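Local coordinates for protein DNA polymerase (Pyrobaculum calidifontis, PDB 5MDN) that probably catalyses DNA-directed DNA synthesis as a family B polymerase, adding nucleotides from deoxyribonucleoside triphosphates to a growing strand and releasing diphosphate, at residues K192-R197 / K220-D225; V165-I170 / S339-A344; A513-L518 / E532-F537. All blocks are in the same frame, centred on the assembly; numbering follows the deposited sequence.

How the contacts relate
Contacts 1 and 2 are neighbours, their centres 11 Å apart; contact 1 and strand 165-172 of contact 2 fall in the exonuclease-family region. Along the chain contact 1 is nested inside the loop that contact 2 closes. Strands 186-193 and 165-172 pair in one sheet, with Lys192 O 2.7 Å from Ala167 N, and helices 209-222 and 326-356 pack on it. Contact 2 carries Asp169, a magnesium-binding residue that ligates no ion in this model; its Thr340 side chain is about 7 Å from a bound magnesium ion. Contact 3, in the polymerase-family region, lies across the chain's centre: the centres of contacts 1 and 3 are 44 Å apart. Those of contacts 2 and 3 are 37 Å apart.

Contact 1: K192-R197 / K220-D225; sequences KTSDGR and KEFDPD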
loop_
_atom_site.group_PDB
_atom_site.type_symbol
_atom_site.label_atom_id
_atom_site.label_comp_id
_atom_site.label_asym_id
_atom_site.label_seq_id
_atom_site.Cartn_x
_atom_site.Cartn_y
_atom_site.Cartn_z
ATOM N N LYS A 192 -3.488 18.314 -13.782
ATOM C CA LYS A 192 -4.576 19.011 -13.114
ATOM C C LYS A 192 -4.095 19.421 -11.730
ATOM O O LYS A 192 -3.311 18.710 -11.097
ATOM C CB LYS A 192 -5.838 18.141 -13.021
ATOM C CG LYS A 192 -7.081 18.894 -12.565
ATOM C CD LYS A 192 -8.327 18.026 -12.643
ATOM C CE LYS A 192 -9.506 18.689 -11.945
ATOM N NZ LYS A 192 -10.012 19.872 -12.693
ATOM N N THR A 193 -4.575 20.570 -11.265
ATOM C CA THR A 193 -3.991 21.245 -10.117
ATOM C C THR A 193 -5.075 21.591 -9.107
ATOM O O THR A 193 -6.258 21.694 -9.439
ATOM C CB THR A 193 -3.252 22.533 -10.519
ATOM O OG1 THR A 193 -4.204 23.569 -10.791
ATOM C CG2 THR A 193 -2.398 22.307 -11.756
ATOM N N SER A 194 -4.647 21.767 -7.857
ATOM C CA SER A 194 -5.582 22.141 -6.803
ATOM C C SER A 194 -6.105 23.561 -6.991
ATOM O O SER A 194 -7.196 23.882 -6.507
ATOM C CB SER A 194 -4.914 21.996 -5.436
ATOM O OG SER A 194 -3.671 22.674 -5.400
ATOM N N ASP A 195 -5.338 24.425 -7.661
ATOM C CA ASP A 195 -5.852 25.739 -8.039
ATOM C C ASP A 195 -7.113 25.613 -8.886
ATOM O O ASP A 195 -8.101 26.320 -8.662
ATOM C CB ASP A 195 -4.780 26.532 -8.789
ATOM C CG ASP A 195 -3.712 27.089 -7.870
ATOM O OD1 ASP A 195 -3.872 26.985 -6.635
ATOM O OD2 ASP A 195 -2.715 27.635 -8.388
ATOM N N GLY A 196 -7.093 24.709 -9.865
ATOM C CA GLY A 196 -8.193 24.585 -10.800
ATOM C C GLY A 196 -7.733 24.528 -12.242
ATOM O O GLY A 196 -8.557 24.482 -13.161
ATOM N N ARG A 197 -6.419 24.537 -12.455
ATOM C CA ARG A 197 -5.873 24.500 -13.803
ATOM C C ARG A 197 -5.889 23.082 -14.360
ATOM O O ARG A 197 -5.740 22.097 -13.629
ATOM C CB ARG A 197 -4.436 25.028 -13.830
ATOM C CG ARG A 197 -4.233 26.416 -13.245
ATOM C CD ARG A 197 -2.771 26.818 -13.389
ATOM N NE ARG A 197 -2.281 27.623 -12.276
ATOM C CZ ARG A 197 -0.998 27.911 -12.079
ATOM N NH1 ARG A 197 -0.077 27.459 -12.922
ATOM N NH2 ARG A 197 -0.633 28.652 -11.042
ATOM N N LYS A 220 7.676 23.414 -12.673
ATOM C CA LYS A 220 8.454 24.534 -12.156
ATOM C C LYS A 220 7.602 25.793 -12.043
ATOM O O LYS A 220 7.803 26.601 -11.127
ATOM C CB LYS A 220 9.665 24.786 -13.056
ATOM C CG LYS A 220 10.654 23.631 -13.119
ATOM C CD LYS A 220 11.912 24.034 -13.872
ATOM C CE LYS A 220 11.598 24.394 -15.313
ATOM N NZ LYS A 220 12.834 24.653 -16.102
ATOM N N GLU A 221 6.650 25.968 -12.958
ATOM C CA GLU A 221 5.803 27.157 -12.955
ATOM C C GLU A 221 4.831 27.118 -11.779
ATOM O O GLU A 221 4.689 28.099 -11.040
ATOM C CB GLU A 221 5.043 27.238 -14.285
ATOM C CG GLU A 221 4.271 28.522 -14.556
ATOM C CD GLU A 221 5.201 29.712 -14.701
ATOM O OE1 GLU A 221 6.349 29.503 -15.153
ATOM O OE2 GLU A 221 4.791 30.846 -14.374
ATOM N N PHE A 222 4.159 25.978 -11.591
ATOM C CA PHE A 222 3.178 25.822 -10.521
ATOM C C PHE A 222 3.836 25.623 -9.158
ATOM O O PHE A 222 3.311 26.093 -8.141
ATOM C CB PHE A 222 2.249 24.652 -10.848
ATOM C CG PHE A 222 1.256 24.332 -9.767
ATOM C CD1 PHE A 222 0.405 25.307 -9.274
ATOM C CD2 PHE A 222 1.165 23.049 -9.254
ATOM C CE1 PHE A 222 -0.511 25.009 -8.282
ATOM C CE2 PHE A 222 0.252 22.747 -8.264
ATOM C CZ PHE A 222 -0.587 23.726 -7.779
ATOM N N ASP A 223 4.976 24.918 -9.116
ATOM C CA ASP A 223 5.701 24.593 -7.889
ATOM C C ASP A 223 4.821 23.794 -6.933
ATOM O O ASP A 223 4.440 24.301 -5.870
ATOM C CB ASP A 223 6.217 25.861 -7.197
ATOM C CG ASP A 223 7.184 25.556 -6.066
ATOM O OD1 ASP A 223 7.756 24.446 -6.060
ATOM O OD2 ASP A 223 7.371 26.422 -5.184
ATOM N N PRO A 224 4.471 22.555 -7.272
ATOM C CA PRO A 224 3.603 21.773 -6.389
ATOM C C PRO A 224 4.354 21.220 -5.191
ATOM O O PRO A 224 5.554 20.935 -5.246
ATOM C CB PRO A 224 3.119 20.639 -7.300
ATOM C CG PRO A 224 4.257 20.428 -8.235
ATOM C CD PRO A 224 4.849 21.798 -8.479
ATOM N N ASP A 225 3.620 21.068 -4.089
ATOM C CA ASP A 225 4.157 20.425 -2.897
ATOM C C ASP A 225 3.962 18.914 -2.933
ATOM O O ASP A 225 4.816 18.166 -2.446
ATOM C CB ASP A 225 3.499 21.006 -1.644
ATOM C CG ASP A 225 3.657 22.512 -1.548
ATOM O OD1 ASP A 225 4.812 22.988 -1.504
ATOM O OD2 ASP A 225 2.627 23.220 -1.511
#
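The Phe222 ring takes Thr193 over one face, while Asp195, Ser194 and Arg197 come to its edge, near the ring plane. Thr193 CB stands 4.3 Å from the ring centroid and 20° off the ring normal, which identifies a CH-pi contact. At the rim, Asp195 OD2 lies near the ring plane, 3.4 Å from Phe222 CE1, so the acid meets ring hydrogens and not the pi cloud. Arg197 shows the converse geometry: Phe222 CD1 sits over one face of the guanidinium, offset toward its rim, 3.9 Å from Arg197 NH2, and the planes are 75° apart. That is an edge meeting a face, not a parallel stack. Arg197 NH2 and Asp195 OD2 form a salt bridge of 3.5 Å, linking the two charged groups beside the ring. Ser194 OG has its own polar partner in Val165 N.

Thr193 also shapes the turn. Its OG1 lies between the backbone N and the carbonyl carbon (chi1 76°) and accepts from Gly196 N at 3.2 Å and from Arg197 N at 2.9 Å, the first of these making an ST motif. Asp223, just past the end of the helix, has positive phi and pairs with Arg164, Arg255 and Arg273.

The turn 194-197 joins strands 186-193 and 198-202 as a hairpin. From 198-202, the edge strand, the chain crosses through helix 209-222 to the parallel strand 226-229, passing over strands 186-193 and 165-172; Phe222 packs on Leu166 of the latter.

Contact 2: V165-I170 / S339-A344; sequences VLAFDI and STLGLA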
loop_
_atom_site.group_PDB
_atom_site.type_symbol
_atom_site.label_atom_id
_atom_site.label_comp_id
_atom_site.label_asym_id
_atom_site.label_seq_id
_atom_site.Cartn_x
_atom_site.Cartn_y
_atom_site.Cartn_z
ATOM N N VAL A 165 -1.204 20.915 -4.912
ATOM C CA VAL A 165 -1.257 19.532 -5.367
ATOM C C VAL A 165 -1.337 19.517 -6.885
ATOM O O VAL A 165 -2.065 20.314 -7.490
ATOM C CB VAL A 165 -2.452 18.789 -4.740
ATOM C CG1 VAL A 165 -2.426 17.318 -5.110
ATOM C CG2 VAL A 165 -2.452 18.965 -3.227
ATOM N N LEU A 166 -0.584 18.607 -7.500
ATOM C CA LEU A 166 -0.571 18.436 -8.947
ATOM C C LEU A 166 -0.813 16.970 -9.274
ATOM O O LEU A 166 -0.025 16.105 -8.877
ATOM C CB LEU A 166 0.761 18.898 -9.544
ATOM C CG LEU A 166 0.901 18.697 -11.055
ATOM C CD1 LEU A 166 0.381 19.908 -11.807
ATOM C CD2 LEU A 166 2.339 18.388 -11.439
ATOM N N ALA A 167 -1.899 16.697 -9.990
ATOM C CA ALA A 167 -2.158 15.384 -10.559
ATOM C C ALA A 167 -1.669 15.353 -12.002
ATOM O O ALA A 167 -1.749 16.351 -12.723
ATOM C CB ALA A 167 -3.647 15.043 -10.497
ATOM N N PHE A 168 -1.157 14.199 -12.421
ATOM C CA PHE A 168 -0.680 14.057 -13.788
ATOM C C PHE A 168 -0.929 12.638 -14.275
ATOM O O PHE A 168 -0.880 11.676 -13.501
ATOM C CB PHE A 168 0.807 14.423 -13.904
ATOM C CG PHE A 168 1.746 13.304 -13.547
ATOM C CD1 PHE A 168 1.974 12.960 -12.224
ATOM C CD2 PHE A 168 2.417 12.607 -14.538
ATOM C CE1 PHE A 168 2.846 11.934 -11.899
ATOM C CE2 PHE A 168 3.290 11.580 -14.219
ATOM C CZ PHE A 168 3.504 11.245 -12.899
ATOM N N ASP A 169 -1.205 12.527 -15.572
ATOM C CA ASP A 169 -1.433 11.253 -16.235
ATOM C C ASP A 169 -0.743 11.289 -17.590
ATOM O O ASP A 169 -0.610 12.353 -18.202
ATOM C CB ASP A 169 -2.935 10.970 -16.398
ATOM C CG ASP A 169 -3.219 9.541 -16.804
ATOM O OD1 ASP A 169 -3.008 8.629 -15.977
ATOM O OD2 ASP A 169 -3.653 9.330 -17.955
ATOM N N ILE A 170 -0.304 10.120 -18.061
ATOM C CA ILE A 170 0.349 10.009 -19.357
ATOM C C ILE A 170 -0.273 8.867 -20.147
ATOM O O ILE A 170 -0.890 7.955 -19.593
ATOM C CB ILE A 170 1.876 9.789 -19.240
ATOM C CG1 ILE A 170 2.181 8.339 -18.859
ATOM C CG2 ILE A 170 2.490 10.744 -18.226
ATOM C CD1 ILE A 170 3.655 8.002 -18.891
ATOM N N SER A 339 -10.062 12.007 -12.420
ATOM C CA SER A 339 -10.256 10.972 -11.409
ATOM C C SER A 339 -9.077 10.914 -10.444
ATOM O O SER A 339 -9.264 10.713 -9.238
ATOM C CB SER A 339 -10.470 9.618 -12.082
ATOM O OG SER A 339 -11.672 9.604 -12.831
ATOM N N THR A 340 -7.854 11.073 -10.961
ATOM C CA THR A 340 -6.668 11.004 -10.112
ATOM C C THR A 340 -6.692 12.091 -9.044
ATOM O O THR A 340 -6.460 11.821 -7.860
ATOM C CB THR A 340 -5.405 11.114 -10.966
ATOM O OG1 THR A 340 -5.349 10.017 -11.887
ATOM C CG2 THR A 340 -4.163 11.092 -10.085
ATOM N N LEU A 341 -6.972 13.334 -9.444
ATOM C CA LEU A 341 -7.099 14.403 -8.460
ATOM C C LEU A 341 -8.334 14.213 -7.590
ATOM O O LEU A 341 -8.334 14.609 -6.419
ATOM C CB LEU A 341 -7.137 15.763 -9.158
ATOM C CG LEU A 341 -7.038 16.977 -8.230
ATOM C CD1 LEU A 341 -5.751 16.920 -7.424
ATOM C CD2 LEU A 341 -7.121 18.276 -9.016
ATOM N N GLY A 342 -9.394 13.618 -8.143
ATOM C CA GLY A 342 -10.562 13.309 -7.334
ATOM C C GLY A 342 -10.256 12.310 -6.235
ATOM O O GLY A 342 -10.629 12.509 -5.075
ATOM N N LEU A 343 -9.588 11.209 -6.592
ATOM C CA LEU A 343 -9.152 10.241 -5.587
ATOM C C LEU A 343 -8.258 10.894 -4.541
ATOM O O LEU A 343 -8.390 10.620 -3.342
ATOM C CB LEU A 343 -8.418 9.077 -6.252
ATOM C CG LEU A 343 -9.248 7.897 -6.753
ATOM C CD1 LEU A 343 -8.408 7.000 -7.648
ATOM C CD2 LEU A 343 -9.811 7.108 -5.582
ATOM N N ALA A 344 -7.323 11.743 -4.980
ATOM C CA ALA A 344 -6.415 12.405 -4.048
ATOM C C ALA A 344 -7.177 13.202 -2.996
ATOM O O ALA A 344 -6.850 13.141 -1.806
ATOM C CB ALA A 344 -5.452 13.311 -4.813
#
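Val165 and Leu341 meet through branches that both extend opposite their backbone nitrogens: Val165 CG1 and Leu341 CG (chi1 -170°). From there chi2 of Leu341 (58°) carries CD1 to the strand, 4.1 Å from Val165 CG1. Although the CB of Leu341 sets off along the flank of the helix, the end of the side chain thus comes nearer to the sheet. Thr340, one residue earlier, directs its methyl CG2 at the strand, and it stops 4.0 Å from Ala167 CB. Its hydroxyl turns to the helix itself, where OG1 bonds to Asp336 O; it is the methyl, not the hydroxyl, that Thr340 offers to Ala167.

Ala167 lies where the backbones come closest, its CA 5.5 Å from that of Leu341. The single methyl touches both helix residues, with Ala167 CB 3.8 Å from Leu341 CB. Strand and helix axes approach to 7.8 Å and run roughly antiparallel, at 142°. Strand alternation explains the one-sided contact: Val165, Ala167 and Asp169 point to helix 326-356, whereas Leu166 and Phe168 point away, the Phe168 ring meeting Phe215 and Trp237.

Asp169 continues this face into the metal site. It lies near Asp336 of the same helix, a closeness expected of the two exonuclease-motif carboxylates that share a metal site in relatives. The side chain of Thr340 is about 7 Å from a bound magnesium ion and about 8 Å from that of Asp236, which like Asp169 is a magnesium-binding residue but ligates no ion in this model. A central strand bearing the first acid, packed under a helix bearing a later one, is typical of the RNase H-like 3'-5' exonuclease fold, with Asp169 in the ExoI motif and Asp336 in the ExoIII motif.

Contact 3: A513-L518 / E532-F537; sequences AMYGYL and ESVTAF
Thr535, whose methyl meets Tyr515 across the contact, sends its hydroxyl the other way, to Glu532 O. That carbonyl oxygen takes two donors. Thr535 OG1 gives the shorter bond to Glu532 O, 2.8 Å, standing 38° out of the carbonyl plane. Ala536 N keeps its helical bond to Glu532 O at 3.1 Å, from the same face of that plane, so the side-chain bond is added to the helix bond without replacing it. With chi1 at 67°, OG1 lies back over the helix and CG2 is directed at the ring.

Tyr515 and Gly516 end the family B sequence motif Kx3NSxYG, which reads NAMYG here from its asparagine onward. The ring also stacks with Tyr425 at the start of helix 424-431, in the SLYP-like motif of the polymerase region. In relatives the tyrosine matching Tyr515 lies by the nascent base pair and the one matching Tyr425 packs against the sugar of the incoming nucleotide; the same is probable here. Val534 touches Tyr425 and Met429, so helix 424-431 joins the contact between helices 514-519 and 528-551.

Both partners meet the CD1-CE1 flank of the Tyr515 ring, Thr535 CG2 reaching on to OH. Thr535 CG2 lies in the ring plane at the edge, the two side chains crossing at about a right angle. Val534 CG1 approaches obliquely, 3.6 Å from Tyr515 CD1 and 3.8 Å from Tyr515 CE1, as the side chains slide past each other in opposite directions. The backbones remain well apart, with 8.0 Å between Tyr515 CA and Val534 CA, and it is the tyrosine side chain that spans this distance.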
loop_
_atom_site.group_PDB
_atom_site.type_symbol
_atom_site.label_atom_id
_atom_site.label_comp_id
_atom_site.label_asym_id
_atom_site.label_seq_id
_atom_site.Cartn_x
_atom_site.Cartn_y
_atom_site.Cartn_z
ATOM N N ALA A 513 -2.991 -2.577 13.315
ATOM C CA ALA A 513 -2.024 -3.264 12.468
ATOM C C ALA A 513 -0.985 -4.044 13.263
ATOM O O ALA A 513 -0.276 -4.872 12.679
ATOM C CB ALA A 513 -1.320 -2.260 11.555
ATOM N N MET A 514 -0.863 -3.776 14.567
ATOM C CA MET A 514 0.145 -4.433 15.397
ATOM C C MET A 514 0.056 -5.954 15.305
ATOM O O MET A 514 1.075 -6.639 15.154
ATOM C CB MET A 514 -0.007 -3.979 16.849
ATOM C CG MET A 514 1.216 -4.226 17.714
ATOM S SD MET A 514 2.586 -3.140 17.276
ATOM C CE MET A 514 1.798 -1.539 17.430
ATOM N N TYR A 515 -1.161 -6.498 15.414
ATOM C CA TYR A 515 -1.340 -7.948 15.454
ATOM C C TYR A 515 -0.786 -8.622 14.202
ATOM O O TYR A 515 -0.127 -9.666 14.291
ATOM C CB TYR A 515 -2.820 -8.278 15.639
ATOM C CG TYR A 515 -3.168 -9.736 15.445
ATOM C CD1 TYR A 515 -2.752 -10.700 16.356
ATOM C CD2 TYR A 515 -3.932 -10.145 14.362
ATOM C CE1 TYR A 515 -3.078 -12.034 16.181
ATOM C CE2 TYR A 515 -4.264 -11.472 14.180
ATOM C CZ TYR A 515 -3.835 -12.412 15.090
ATOM O OH TYR A 515 -4.172 -13.731 14.898
ATOM N N GLY A 516 -1.049 -8.046 13.028
ATOM C CA GLY A 516 -0.469 -8.587 11.808
ATOM C C GLY A 516 1.046 -8.503 11.792
ATOM O O GLY A 516 1.722 -9.393 11.268
ATOM N N TYR A 517 1.600 -7.428 12.357
ATOM C CA TYR A 517 3.048 -7.242 12.354
ATOM C C TYR A 517 3.747 -8.276 13.229
ATOM O O TYR A 517 4.766 -8.854 12.832
ATOM C CB TYR A 517 3.393 -5.827 12.819
ATOM C CG TYR A 517 4.852 -5.641 13.166
ATOM C CD1 TYR A 517 5.798 -5.409 12.176
ATOM C CD2 TYR A 517 5.283 -5.698 14.484
ATOM C CE1 TYR A 517 7.135 -5.241 12.493
ATOM C CE2 TYR A 517 6.615 -5.534 14.809
ATOM C CZ TYR A 517 7.536 -5.304 13.811
ATOM O OH TYR A 517 8.864 -5.138 14.130
ATOM N N LEU A 518 3.221 -8.515 14.432
ATOM C CA LEU A 518 3.895 -9.387 15.388
ATOM C C LEU A 518 3.872 -10.854 14.979
ATOM O O LEU A 518 4.577 -11.657 15.596
ATOM C CB LEU A 518 3.272 -9.223 16.774
ATOM C CG LEU A 518 3.372 -7.815 17.364
ATOM C CD1 LEU A 518 2.451 -7.661 18.559
ATOM C CD2 LEU A 518 4.808 -7.495 17.744
ATOM N N GLU A 532 0.908 -16.407 19.199
ATOM C CA GLU A 532 0.057 -17.535 19.565
ATOM C C GLU A 532 -0.769 -17.240 20.812
ATOM O O GLU A 532 -1.905 -17.715 20.931
ATOM C CB GLU A 532 0.911 -18.787 19.766
ATOM C CG GLU A 532 1.517 -19.328 18.478
ATOM C CD GLU A 532 2.372 -20.561 18.703
ATOM O OE1 GLU A 532 2.665 -20.878 19.876
ATOM O OE2 GLU A 532 2.747 -21.212 17.706
ATOM N N SER A 533 -0.219 -16.470 21.752
ATOM C CA SER A 533 -0.988 -16.096 22.936
ATOM C C SER A 533 -2.089 -15.101 22.591
ATOM O O SER A 533 -3.181 -15.155 23.167
ATOM C CB SER A 533 -0.061 -15.522 24.006
ATOM O OG SER A 533 0.901 -16.481 24.409
ATOM N N VAL A 534 -1.820 -14.180 21.662
ATOM C CA VAL A 534 -2.839 -13.214 21.261
ATOM C C VAL A 534 -4.003 -13.917 20.571
ATOM O O VAL A 534 -5.171 -13.592 20.814
ATOM C CB VAL A 534 -2.221 -12.122 20.369
ATOM C CG1 VAL A 534 -3.297 -11.171 19.869
ATOM C CG2 VAL A 534 -1.159 -11.351 21.132
ATOM N N THR A 535 -3.706 -14.888 19.701
ATOM C CA THR A 535 -4.768 -15.632 19.029
ATOM C C THR A 535 -5.609 -16.421 20.024
ATOM O O THR A 535 -6.842 -16.442 19.927
ATOM C CB THR A 535 -4.178 -16.574 17.979
ATOM O OG1 THR A 535 -3.420 -17.601 18.629
ATOM C CG2 THR A 535 -3.275 -15.814 17.027
ATOM N N ALA A 536 -4.957 -17.083 20.985
ATOM C CA ALA A 536 -5.684 -17.938 21.917
ATOM C C ALA A 536 -6.619 -17.122 22.798
ATOM O O ALA A 536 -7.761 -17.530 23.044
ATOM C CB ALA A 536 -4.704 -18.741 22.771
ATOM N N PHE A 537 -6.154 -15.970 23.287
ATOM C CA PHE A 537 -7.061 -15.038 23.948
ATOM C C PHE A 537 -8.162 -14.586 22.998
ATOM O O PHE A 537 -9.329 -14.491 23.391
ATOM C CB PHE A 537 -6.291 -13.831 24.486
ATOM C CG PHE A 537 -5.704 -14.039 25.855
ATOM C CD1 PHE A 537 -6.521 -14.075 26.975
ATOM C CD2 PHE A 537 -4.335 -14.176 26.026
ATOM C CE1 PHE A 537 -5.985 -14.256 28.238
ATOM C CE2 PHE A 537 -3.794 -14.358 27.287
ATOM C CZ PHE A 537 -4.620 -14.397 28.394
#